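Local structure of fructose-bisphosphate aldolase (Plasmodium falciparum, 4TR9) at residues G74-F78 with L334-E339; I109-D115 with G147-W153; A200-I206 with V241-C247. The protein belongs to the class I fructose-bisphosphate aldolase family, enzymes built on a TIM-barrel fold, and here holds N'-[(E)-(2,4-dichlorophenyl)methylidene]-3,4-dihydroxybenzohydrazide in its pocket. One frame throughout, in Å; residues are numbered along the deposited sequence.

Contact 1: G74-F78 with L334-E339; sequences GLGKF and LLQRAE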
loop_
_atom_site.group_PDB
_atom_site.type_symbol
_atom_site.label_atom_id
_atom_site.label_comp_id
_atom_site.label_asym_id
_atom_site.label_seq_id
_atom_site.Cartn_x
_atom_site.Cartn_y
_atom_site.Cartn_z
ATOM N N GLY A 74 -18.846 -0.082 -45.173
ATOM C CA GLY A 74 -19.957 0.069 -44.252
ATOM C C GLY A 74 -19.652 -0.435 -42.854
ATOM O O GLY A 74 -20.539 -0.508 -42.004
ATOM N N LEU A 75 -18.390 -0.779 -42.615
ATOM C CA LEU A 75 -17.967 -1.301 -41.321
ATOM C C LEU A 75 -17.964 -0.209 -40.254
ATOM O O LEU A 75 -18.106 -0.489 -39.064
ATOM C CB LEU A 75 -16.577 -1.933 -41.429
ATOM C CG LEU A 75 -16.061 -2.666 -40.188
ATOM C CD1 LEU A 75 -16.925 -3.881 -39.886
ATOM C CD2 LEU A 75 -14.603 -3.065 -40.359
ATOM N N GLY A 76 -17.807 1.037 -40.692
ATOM C CA GLY A 76 -17.712 2.165 -39.782
ATOM C C GLY A 76 -18.990 2.464 -39.024
ATOM O O GLY A 76 -18.979 3.218 -38.051
ATOM N N LYS A 77 -20.095 1.876 -39.469
ATOM C CA LYS A 77 -21.380 2.079 -38.814
ATOM C C LYS A 77 -21.428 1.362 -37.468
ATOM O O LYS A 77 -22.127 1.791 -36.550
ATOM C CB LYS A 77 -22.521 1.595 -39.713
ATOM C CG LYS A 77 -23.911 1.898 -39.173
ATOM C CD LYS A 77 -24.997 1.436 -40.132
ATOM C CE LYS A 77 -26.381 1.755 -39.590
ATOM N NZ LYS A 77 -27.459 1.316 -40.518
ATOM N N PHE A 78 -20.669 0.277 -37.349
ATOM C CA PHE A 78 -20.685 -0.530 -36.133
ATOM C C PHE A 78 -19.330 -0.554 -35.430
ATOM O O PHE A 78 -19.238 -0.915 -34.258
ATOM C CB PHE A 78 -21.124 -1.960 -36.453
ATOM C CG PHE A 78 -22.331 -2.037 -37.343
ATOM C CD1 PHE A 78 -23.570 -1.619 -36.890
ATOM C CD2 PHE A 78 -22.226 -2.534 -38.631
ATOM C CE1 PHE A 78 -24.683 -1.690 -37.706
ATOM C CE2 PHE A 78 -23.335 -2.608 -39.453
ATOM C CZ PHE A 78 -24.564 -2.185 -38.989
ATOM N N LEU A 334 -18.978 -10.498 -41.568
ATOM C CA LEU A 334 -18.373 -9.550 -40.642
ATOM C C LEU A 334 -19.361 -8.457 -40.249
ATOM O O LEU A 334 -19.415 -8.041 -39.091
ATOM C CB LEU A 334 -17.122 -8.926 -41.261
ATOM C CG LEU A 334 -16.432 -7.838 -40.436
ATOM C CD1 LEU A 334 -15.940 -8.400 -39.111
ATOM C CD2 LEU A 334 -15.286 -7.212 -41.218
ATOM N N LEU A 335 -20.143 -7.997 -41.221
ATOM C CA LEU A 335 -21.094 -6.914 -40.995
ATOM C C LEU A 335 -22.264 -7.340 -40.116
ATOM O O LEU A 335 -22.729 -6.566 -39.280
ATOM C CB LEU A 335 -21.617 -6.381 -42.330
ATOM C CG LEU A 335 -20.651 -5.496 -43.117
ATOM C CD1 LEU A 335 -21.261 -5.077 -44.445
ATOM C CD2 LEU A 335 -20.262 -4.277 -42.295
ATOM N N GLN A 336 -22.742 -8.567 -40.303
ATOM C CA GLN A 336 -23.879 -9.049 -39.528
ATOM C C GLN A 336 -23.474 -9.327 -38.083
ATOM O O GLN A 336 -24.300 -9.240 -37.176
ATOM C CB GLN A 336 -24.484 -10.306 -40.162
ATOM C CG GLN A 336 -23.623 -11.552 -40.059
ATOM C CD GLN A 336 -24.364 -12.806 -40.478
ATOM O OE1 GLN A 336 -25.533 -12.750 -40.860
ATOM N NE2 GLN A 336 -23.688 -13.946 -40.406
ATOM N N ARG A 337 -22.203 -9.655 -37.870
ATOM C CA ARG A 337 -21.694 -9.852 -36.517
ATOM C C ARG A 337 -21.442 -8.505 -35.853
ATOM O O ARG A 337 -21.684 -8.336 -34.658
ATOM C CB ARG A 337 -20.411 -10.688 -36.525
ATOM C CG ARG A 337 -20.594 -12.125 -36.992
ATOM C CD ARG A 337 -21.779 -12.788 -36.309
ATOM N NE ARG A 337 -21.706 -12.696 -34.855
ATOM C CZ ARG A 337 -22.676 -13.086 -34.033
ATOM N NH1 ARG A 337 -22.527 -12.962 -32.723
ATOM N NH2 ARG A 337 -23.798 -13.595 -34.524
ATOM N N ALA A 338 -20.957 -7.550 -36.639
ATOM C CA ALA A 338 -20.725 -6.198 -36.150
ATOM C C ALA A 338 -22.042 -5.534 -35.767
ATOM O O ALA A 338 -22.123 -4.829 -34.763
ATOM C CB ALA A 338 -19.997 -5.371 -37.197
ATOM N N GLU A 339 -23.071 -5.769 -36.575
ATOM C CA GLU A 339 -24.397 -5.222 -36.310
ATOM C C GLU A 339 -25.026 -5.901 -35.099
ATOM O O GLU A 339 -25.762 -5.274 -34.337
ATOM C CB GLU A 339 -25.301 -5.384 -37.534
ATOM C CG GLU A 339 -26.671 -4.738 -37.388
ATOM C CD GLU A 339 -27.544 -4.936 -38.612
ATOM O OE1 GLU A 339 -27.239 -5.834 -39.425
ATOM O OE2 GLU A 339 -28.536 -4.192 -38.762
#

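Contact 2: I109-D115 with G147-W153; sequences IPGIKVD and GARFAKW. With 38D (N'-[(E)-(2,4-dichlorophenyl)methylidene]-3,4-dihydroxybenzohydrazide), chain K.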
loop_
_atom_site.group_PDB
_atom_site.type_symbol
_atom_site.label_atom_id
_atom_site.label_comp_id
_atom_site.label_asym_id
_atom_site.label_seq_id
_atom_site.Cartn_x
_atom_site.Cartn_y
_atom_site.Cartn_z
ATOM N N ILE A 109 -10.920 4.498 -36.281
ATOM C CA ILE A 109 -9.697 4.949 -35.628
ATOM C C ILE A 109 -8.688 3.813 -35.479
ATOM O O ILE A 109 -8.992 2.784 -34.876
ATOM C CB ILE A 109 -9.990 5.539 -34.238
ATOM C CG1 ILE A 109 -11.013 6.671 -34.342
ATOM C CG2 ILE A 109 -8.712 6.034 -33.588
ATOM C CD1 ILE A 109 -11.403 7.259 -33.005
ATOM N N PRO A 110 -7.480 3.999 -36.030
ATOM C CA PRO A 110 -6.405 3.005 -35.936
ATOM C C PRO A 110 -5.896 2.820 -34.508
ATOM O O PRO A 110 -5.650 3.801 -33.804
ATOM C CB PRO A 110 -5.305 3.589 -36.831
ATOM C CG PRO A 110 -6.005 4.567 -37.721
ATOM C CD PRO A 110 -7.101 5.137 -36.884
ATOM N N GLY A 111 -5.743 1.567 -34.092
ATOM C CA GLY A 111 -5.205 1.250 -32.781
ATOM C C GLY A 111 -4.007 0.333 -32.902
ATOM O O GLY A 111 -3.821 -0.314 -33.931
ATOM N N ILE A 112 -3.193 0.267 -31.855
ATOM C CA ILE A 112 -1.966 -0.517 -31.914
ATOM C C ILE A 112 -1.691 -1.292 -30.623
ATOM O O ILE A 112 -1.808 -0.761 -29.518
ATOM C CB ILE A 112 -0.753 0.387 -32.244
ATOM C CG1 ILE A 112 0.540 -0.431 -32.295
ATOM C CG2 ILE A 112 -0.641 1.537 -31.250
ATOM C CD1 ILE A 112 0.558 -1.479 -33.385
ATOM N N LYS A 113 -1.345 -2.565 -30.782
ATOM C CA LYS A 113 -0.918 -3.402 -29.669
ATOM C C LYS A 113 0.541 -3.104 -29.339
ATOM O O LYS A 113 1.412 -3.225 -30.199
ATOM C CB LYS A 113 -1.104 -4.879 -30.020
ATOM C CG LYS A 113 -0.542 -5.853 -29.005
ATOM C CD LYS A 113 -0.574 -7.268 -29.560
ATOM C CE LYS A 113 -0.086 -8.280 -28.541
ATOM N NZ LYS A 113 -1.004 -8.358 -27.374
ATOM N N VAL A 114 0.808 -2.711 -28.097
ATOM C CA VAL A 114 2.148 -2.270 -27.721
ATOM C C VAL A 114 2.841 -3.202 -26.729
ATOM O O VAL A 114 3.996 -2.977 -26.366
ATOM C CB VAL A 114 2.119 -0.851 -27.114
ATOM C CG1 VAL A 114 1.426 0.114 -28.062
ATOM C CG2 VAL A 114 1.428 -0.866 -25.761
ATOM N N ASP A 115 2.145 -4.246 -26.291
ATOM C CA ASP A 115 2.724 -5.176 -25.328
ATOM C C ASP A 115 3.622 -6.200 -26.023
ATOM O O ASP A 115 3.401 -6.541 -27.185
ATOM C CB ASP A 115 1.624 -5.881 -24.521
ATOM C CG ASP A 115 0.822 -6.860 -25.346
ATOM O OD1 ASP A 115 1.254 -8.025 -25.477
ATOM O OD2 ASP A 115 -0.252 -6.470 -25.851
ATOM N N GLY A 147 -0.346 6.762 -37.665
ATOM C CA GLY A 147 -1.789 6.904 -37.749
ATOM C C GLY A 147 -2.540 6.405 -36.530
ATOM O O GLY A 147 -3.747 6.611 -36.414
ATOM N N ALA A 148 -1.830 5.748 -35.617
ATOM C CA ALA A 148 -2.455 5.211 -34.412
ATOM C C ALA A 148 -2.874 6.330 -33.465
ATOM O O ALA A 148 -2.164 7.326 -33.313
ATOM C CB ALA A 148 -1.514 4.245 -33.710
ATOM N N ARG A 149 -4.029 6.163 -32.829
ATOM C CA ARG A 149 -4.545 7.168 -31.908
ATOM C C ARG A 149 -4.891 6.567 -30.549
ATOM O O ARG A 149 -5.223 7.292 -29.608
ATOM C CB ARG A 149 -5.770 7.862 -32.506
ATOM C CG ARG A 149 -5.441 8.800 -33.659
ATOM C CD ARG A 149 -4.523 9.919 -33.196
ATOM N NE ARG A 149 -4.130 10.803 -34.291
ATOM C CZ ARG A 149 -3.023 10.653 -35.012
ATOM N NH1 ARG A 149 -2.746 11.508 -35.988
ATOM N NH2 ARG A 149 -2.194 9.649 -34.761
ATOM N N PHE A 150 -4.820 5.244 -30.448
ATOM C CA PHE A 150 -4.989 4.577 -29.163
ATOM C C PHE A 150 -4.198 3.272 -29.122
ATOM O O PHE A 150 -3.929 2.666 -30.158
ATOM C CB PHE A 150 -6.476 4.329 -28.866
ATOM C CG PHE A 150 -7.121 3.279 -29.732
ATOM C CD1 PHE A 150 -7.214 1.965 -29.301
ATOM C CD2 PHE A 150 -7.666 3.613 -30.962
ATOM C CE1 PHE A 150 -7.818 1.000 -30.087
ATOM C CE2 PHE A 150 -8.274 2.652 -31.752
ATOM C CZ PHE A 150 -8.350 1.344 -31.313
ATOM N N ALA A 151 -3.815 2.851 -27.919
ATOM C CA ALA A 151 -2.972 1.671 -27.758
ATOM C C ALA A 151 -3.627 0.615 -26.875
ATOM O O ALA A 151 -4.649 0.871 -26.238
ATOM C CB ALA A 151 -1.618 2.068 -27.188
ATOM N N LYS A 152 -3.030 -0.573 -26.838
ATOM C CA LYS A 152 -3.560 -1.672 -26.039
ATOM C C LYS A 152 -2.437 -2.453 -25.353
ATOM O O LYS A 152 -1.319 -2.527 -25.860
ATOM C CB LYS A 152 -4.398 -2.608 -26.909
ATOM C CG LYS A 152 -5.455 -3.382 -26.140
ATOM C CD LYS A 152 -5.554 -4.806 -26.641
ATOM C CE LYS A 152 -4.223 -5.515 -26.480
ATOM N NZ LYS A 152 -4.286 -6.924 -26.939
ATOM N N TRP A 153 -2.755 -3.044 -24.205
ATOM C CA TRP A 153 -1.769 -3.717 -23.364
ATOM C C TRP A 153 -2.471 -4.794 -22.547
ATOM O O TRP A 153 -3.194 -4.491 -21.599
ATOM C CB TRP A 153 -1.071 -2.691 -22.463
ATOM C CG TRP A 153 -0.101 -3.211 -21.426
ATOM C CD1 TRP A 153 -0.393 -3.987 -20.340
ATOM C CD2 TRP A 153 1.301 -2.921 -21.342
ATOM N NE1 TRP A 153 0.744 -4.224 -19.606
ATOM C CE2 TRP A 153 1.797 -3.580 -20.198
ATOM C CE3 TRP A 153 2.189 -2.184 -22.134
ATOM C CZ2 TRP A 153 3.140 -3.519 -19.823
ATOM C CZ3 TRP A 153 3.522 -2.124 -21.759
ATOM C CH2 TRP A 153 3.985 -2.787 -20.614
HETATM N N12 38D K . -2.188 -14.608 -27.399
HETATM C C13 38D K . -3.056 -15.698 -27.054
HETATM C C15 38D K . -1.057 -17.179 -27.241
HETATM C C17 38D K . -0.830 -19.198 -25.972
HETATM C C20 38D K . -2.797 -17.854 -25.711
HETATM C C01 38D K . -4.884 -11.236 -27.339
HETATM C C02 38D K . -5.813 -10.196 -27.321
HETATM O O03 38D K . -6.823 -10.133 -26.338
HETATM C C04 38D K . -5.746 -9.204 -28.290
HETATM C C05 38D K . -4.764 -9.247 -29.263
HETATM C C06 38D K . -3.841 -10.278 -29.282
HETATM O O07 38D K . -6.677 -8.140 -28.296
HETATM C C08 38D K . -3.899 -11.262 -28.318
HETATM C C09 38D K . -2.866 -12.392 -28.380
HETATM O O10 38D K . -1.958 -12.347 -29.201
HETATM N N11 38D K . -3.019 -13.488 -27.462
HETATM C C14 38D K . -2.283 -16.949 -26.647
HETATM C C16 38D K . -0.323 -18.305 -26.903
HETATM CL CL1 38D K . 0.112 -20.603 -25.566
HETATM C C19 38D K . -2.060 -18.981 -25.373
HETATM CL CL2 38D K . -4.343 -17.600 -24.945
#

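Contact 3: A200-I206 with V241-C247; sequences ADGPHSI and VTAGYEC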
loop_
_atom_site.group_PDB
_atom_site.type_symbol
_atom_site.label_atom_id
_atom_site.label_comp_id
_atom_site.label_asym_id
_atom_site.label_seq_id
_atom_site.Cartn_x
_atom_site.Cartn_y
_atom_site.Cartn_z
ATOM N N ALA A 200 -11.287 -17.220 -17.540
ATOM C CA ALA A 200 -12.451 -17.940 -17.039
ATOM C C ALA A 200 -12.145 -19.428 -16.886
ATOM O O ALA A 200 -13.038 -20.232 -16.622
ATOM C CB ALA A 200 -13.642 -17.733 -17.961
ATOM N N ASP A 201 -10.875 -19.785 -17.055
ATOM C CA ASP A 201 -10.438 -21.169 -16.910
ATOM C C ASP A 201 -10.550 -21.626 -15.459
ATOM O O ASP A 201 -10.048 -20.967 -14.549
ATOM C CB ASP A 201 -8.999 -21.331 -17.405
ATOM C CG ASP A 201 -8.838 -20.948 -18.865
ATOM O OD1 ASP A 201 -9.771 -21.205 -19.656
ATOM O OD2 ASP A 201 -7.779 -20.390 -19.222
ATOM N N GLY A 202 -11.213 -22.760 -15.251
ATOM C CA GLY A 202 -11.409 -23.294 -13.916
ATOM C C GLY A 202 -12.860 -23.640 -13.647
ATOM O O GLY A 202 -13.730 -23.357 -14.469
ATOM N N PRO A 203 -13.128 -24.264 -12.491
ATOM C CA PRO A 203 -14.477 -24.663 -12.087
ATOM C C PRO A 203 -15.118 -23.699 -11.091
ATOM O O PRO A 203 -16.161 -24.018 -10.521
ATOM C CB PRO A 203 -14.244 -26.030 -11.441
ATOM C CG PRO A 203 -12.786 -25.999 -10.968
ATOM C CD PRO A 203 -12.122 -24.766 -11.543
ATOM N N HIS A 204 -14.501 -22.540 -10.887
ATOM C CA HIS A 204 -15.000 -21.564 -9.923
ATOM C C HIS A 204 -16.372 -21.035 -10.323
ATOM O O HIS A 204 -16.683 -20.920 -11.507
ATOM C CB HIS A 204 -14.015 -20.403 -9.778
ATOM C CG HIS A 204 -13.818 -19.619 -11.037
ATOM N ND1 HIS A 204 -12.837 -19.919 -11.955
ATOM C CD2 HIS A 204 -14.479 -18.543 -11.530
ATOM C CE1 HIS A 204 -12.899 -19.064 -12.961
ATOM N NE2 HIS A 204 -13.887 -18.219 -12.727
ATOM N N SER A 205 -17.188 -20.713 -9.324
ATOM C CA SER A 205 -18.526 -20.190 -9.570
ATOM C C SER A 205 -18.466 -18.743 -10.046
ATOM O O SER A 205 -17.402 -18.122 -10.049
ATOM C CB SER A 205 -19.384 -20.297 -8.309
ATOM O OG SER A 205 -18.831 -19.535 -7.251
ATOM N N ILE A 206 -19.615 -18.211 -10.445
ATOM C CA ILE A 206 -19.691 -16.851 -10.961
ATOM C C ILE A 206 -19.577 -15.835 -9.822
ATOM O O ILE A 206 -19.184 -14.687 -10.036
ATOM C CB ILE A 206 -21.002 -16.630 -11.757
ATOM C CG1 ILE A 206 -20.970 -15.297 -12.510
ATOM C CG2 ILE A 206 -22.217 -16.733 -10.846
ATOM C CD1 ILE A 206 -22.149 -15.094 -13.438
ATOM N N VAL A 241 -18.040 -10.831 -16.016
ATOM C CA VAL A 241 -18.132 -11.631 -14.803
ATOM C C VAL A 241 -18.976 -12.872 -15.068
ATOM O O VAL A 241 -20.206 -12.823 -15.038
ATOM C CB VAL A 241 -18.732 -10.833 -13.634
ATOM C CG1 VAL A 241 -18.845 -11.712 -12.401
ATOM C CG2 VAL A 241 -17.877 -9.610 -13.340
ATOM N N THR A 242 -18.301 -13.981 -15.347
ATOM C CA THR A 242 -18.974 -15.237 -15.651
ATOM C C THR A 242 -18.448 -16.366 -14.778
ATOM O O THR A 242 -17.405 -16.235 -14.138
ATOM C CB THR A 242 -18.797 -15.633 -17.130
ATOM O OG1 THR A 242 -17.414 -15.898 -17.393
ATOM C CG2 THR A 242 -19.279 -14.520 -18.049
ATOM N N ALA A 243 -19.172 -17.479 -14.759
ATOM C CA ALA A 243 -18.710 -18.668 -14.059
ATOM C C ALA A 243 -17.557 -19.299 -14.826
ATOM O O ALA A 243 -17.298 -18.942 -15.976
ATOM C CB ALA A 243 -19.846 -19.662 -13.883
ATOM N N GLY A 244 -16.862 -20.233 -14.187
ATOM C CA GLY A 244 -15.752 -20.917 -14.823
ATOM C C GLY A 244 -16.204 -21.793 -15.975
ATOM O O GLY A 244 -17.375 -22.166 -16.058
ATOM N N TYR A 245 -15.274 -22.119 -16.866
ATOM C CA TYR A 245 -15.576 -22.967 -18.014
ATOM C C TYR A 245 -15.918 -24.388 -17.579
ATOM O O TYR A 245 -16.718 -25.067 -18.220
ATOM C CB TYR A 245 -14.399 -22.987 -18.992
ATOM C CG TYR A 245 -14.208 -21.695 -19.756
ATOM C CD1 TYR A 245 -15.276 -20.837 -19.988
ATOM C CD2 TYR A 245 -12.959 -21.334 -20.248
ATOM C CE1 TYR A 245 -15.105 -19.656 -20.688
ATOM C CE2 TYR A 245 -12.779 -20.155 -20.948
ATOM C CZ TYR A 245 -13.855 -19.321 -21.165
ATOM O OH TYR A 245 -13.678 -18.146 -21.861
ATOM N N GLU A 246 -15.307 -24.831 -16.485
ATOM C CA GLU A 246 -15.546 -26.174 -15.972
ATOM C C GLU A 246 -16.501 -26.159 -14.781
ATOM O O GLU A 246 -16.676 -27.173 -14.106
ATOM C CB GLU A 246 -14.226 -26.844 -15.576
ATOM C CG GLU A 246 -13.368 -27.298 -16.752
ATOM C CD GLU A 246 -12.661 -26.150 -17.448
ATOM O OE1 GLU A 246 -12.410 -25.118 -16.791
ATOM O OE2 GLU A 246 -12.357 -26.279 -18.653
ATOM N N CYS A 247 -17.119 -25.010 -14.528
ATOM C CA CYS A 247 -18.066 -24.884 -13.424
ATOM C C CYS A 247 -19.330 -25.693 -13.698
ATOM O O CYS A 247 -19.771 -25.804 -14.842
ATOM C CB CYS A 247 -18.424 -23.418 -13.179
ATOM S SG CYS A 247 -19.473 -23.146 -11.731
HETATM O O HOH W 1 -14.878 -16.632 -14.622
#

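Contact 1: G74-F78 with L334-E339
With chi1 at -46°, F78 carries its CG beside its own backbone N and opposite its carbonyl carbon, while E339 has its CG opposite its own backbone N (chi1 -175°) and an extended chain beyond it. These settings bring the ring and the glutamate alongside each other, both pointing the same way. E339 CB lies over the face of the F78 ring, 3.8 Å from its centroid and 20° off the normal, which meets the geometry of a CH-pi contact. The methylene E339 CG continues the cover, 3.7 Å from F78 CE1. On the opposite face the ring carries K77 CB, so it is sandwiched between aliphatic carbons.

Nearer the backbone, F78 CB packs on A338 CB at 3.7 Å, and the carbonyl A338 O approaches F78 CB to 3.5 Å. The other half of the interface is formed by leucines. L75 and L334 meet crosswise, L75 CD1 standing 3.9 Å from L334 CD2. The same methyl, L75 CD1, touches L335 CD2 at 4.1 Å, and L335 CD2 also lies 3.8 Å from the carbonyl G74 O. No hydrogen bond spans the two segments; the 330 Å² they bury together is van der Waals and CH-pi contact.

The 74-78 loop is also held by E106, whose carboxylate accepts hydrogen bonds from the N atoms of G74 and G76. The loop leads from helix 59-70 into strand 79-84, F78 already bonding through its backbone to G35, and it rests on helix 327-346, whose L334 also packs against V316 of helix 310-320.

Contact 2: I109-D115 with G147-W153
Two neighbouring parallel strands of the TIM barrel, 109-113 and 150-157, meet here, and K113 and K152 project from them into the ligand pocket. Their amines stand close, K113 NZ 3.6 Å from K152 NZ, with carboxylates distributed round them: D115 OD2 forms a salt bridge with K113 through its syn lone pair, and D40 OD2 pairs with K152 NZ. K152 NZ also approaches O07 of N'-[(E)-(2,4-dichlorophenyl)methylidene]-3,4-dihydroxybenzohydrazide to 3.0 Å.

The strands are stitched by backbone bonds in parallel register. I112 gives its N to F150 O and accepts K152 N on its own O, the latter bond bent to 132° at the hydrogen. V114 N to K152 O, at 3.1 Å and 173°, is almost straight, and R149 N closes the other end on P110 O at 3.0 Å. Together with helix 136-146 between them, the strands form a beta-alpha-beta crossover; G147 ends that helix in a Schellman motif.

On the pocket-lysine side of the sheet, F150 has its CG lodged between its own N and carbonyl carbon, which folds the ring back over strand 109-113. G111 CA sits over one face, 3.6 Å from the ring centroid and 16° off the normal, while I109 O meets the edge, 3.2 Å from F150 CE2. On the face of I112 and A151, I112 CG2 touches A148 CB, which precedes strand 150-157, at 3.8 Å, and A151 CB touches V114 CG1, just after strand 109-113, at 3.7 Å. I112 and V114 face Y143 of helix 136-146, and A151 faces Y181 and C185 of helix 168-187.

Contact 3: A200-I206 with V241-C247
A200 and Y245 meet methyl over ring: A200 CB lies above the face of the tyrosine, 3.8 Å from its centroid and 19° off the normal. D201 addresses the same ring differently, placing OD1 at the edge near the ring plane, 3.2 Å from Y245 CD2, with its carboxylate turned 59° against the ring. The second flat group, the H204 imidazole, has G244 CA over one face, 4.0 Å from its centroid and 16° off the normal. In its plane, a water 2.7 Å from H204 NE2 donates a 2.6 Å bond to T242 O and so ties the imidazole across to the other segment.

E246 is bent at chi2, which curls the carboxylate back to the 200-206 loop: E246 OE1 accepts G202 N at 3.1 Å. E246 N bonds in return to G202 O, reaching it from above the carbonyl plane, so E246 pairs with both the N-H and the carbonyl of G202. Two bonds that meet their carbonyls nearly end-on join the rest, Y245 N to A200 O at 2.9 Å and G244 N to H204 O at 2.8 Å. Beyond them, I206 packs its aliphatic chain on V241 and A243.

G244 to C247 form a type I turn, and S205 is the N-cap of helix 206-226. Such paired loops, one after strand 191-198 and one after strand 235-236, are the beta-to-alpha connections of a TIM barrel.

How the contacts relate
Contact 2 is the core member, its centre about 10 Å from that of the chain and most of its touching residues buried; contacts 1 and 3 are only partly buried, with centres about 17 and 20 Å out. The chemistry follows the place. Strand-to-strand backbone bonding and pocket lysines mark contact 2, apolar loop-on-helix packing marks contact 1, and mixed backbone, carboxylate and water bonding between two loops marks contact 3. Contact 1 encloses both others along the chain, whereas contacts 2 and 3 follow in series, on opposite sides of the chain's centre. No pair touches, yet strand 79-84, which follows the loop of contact 1, bonds directly to strand 109-113 of contact 2.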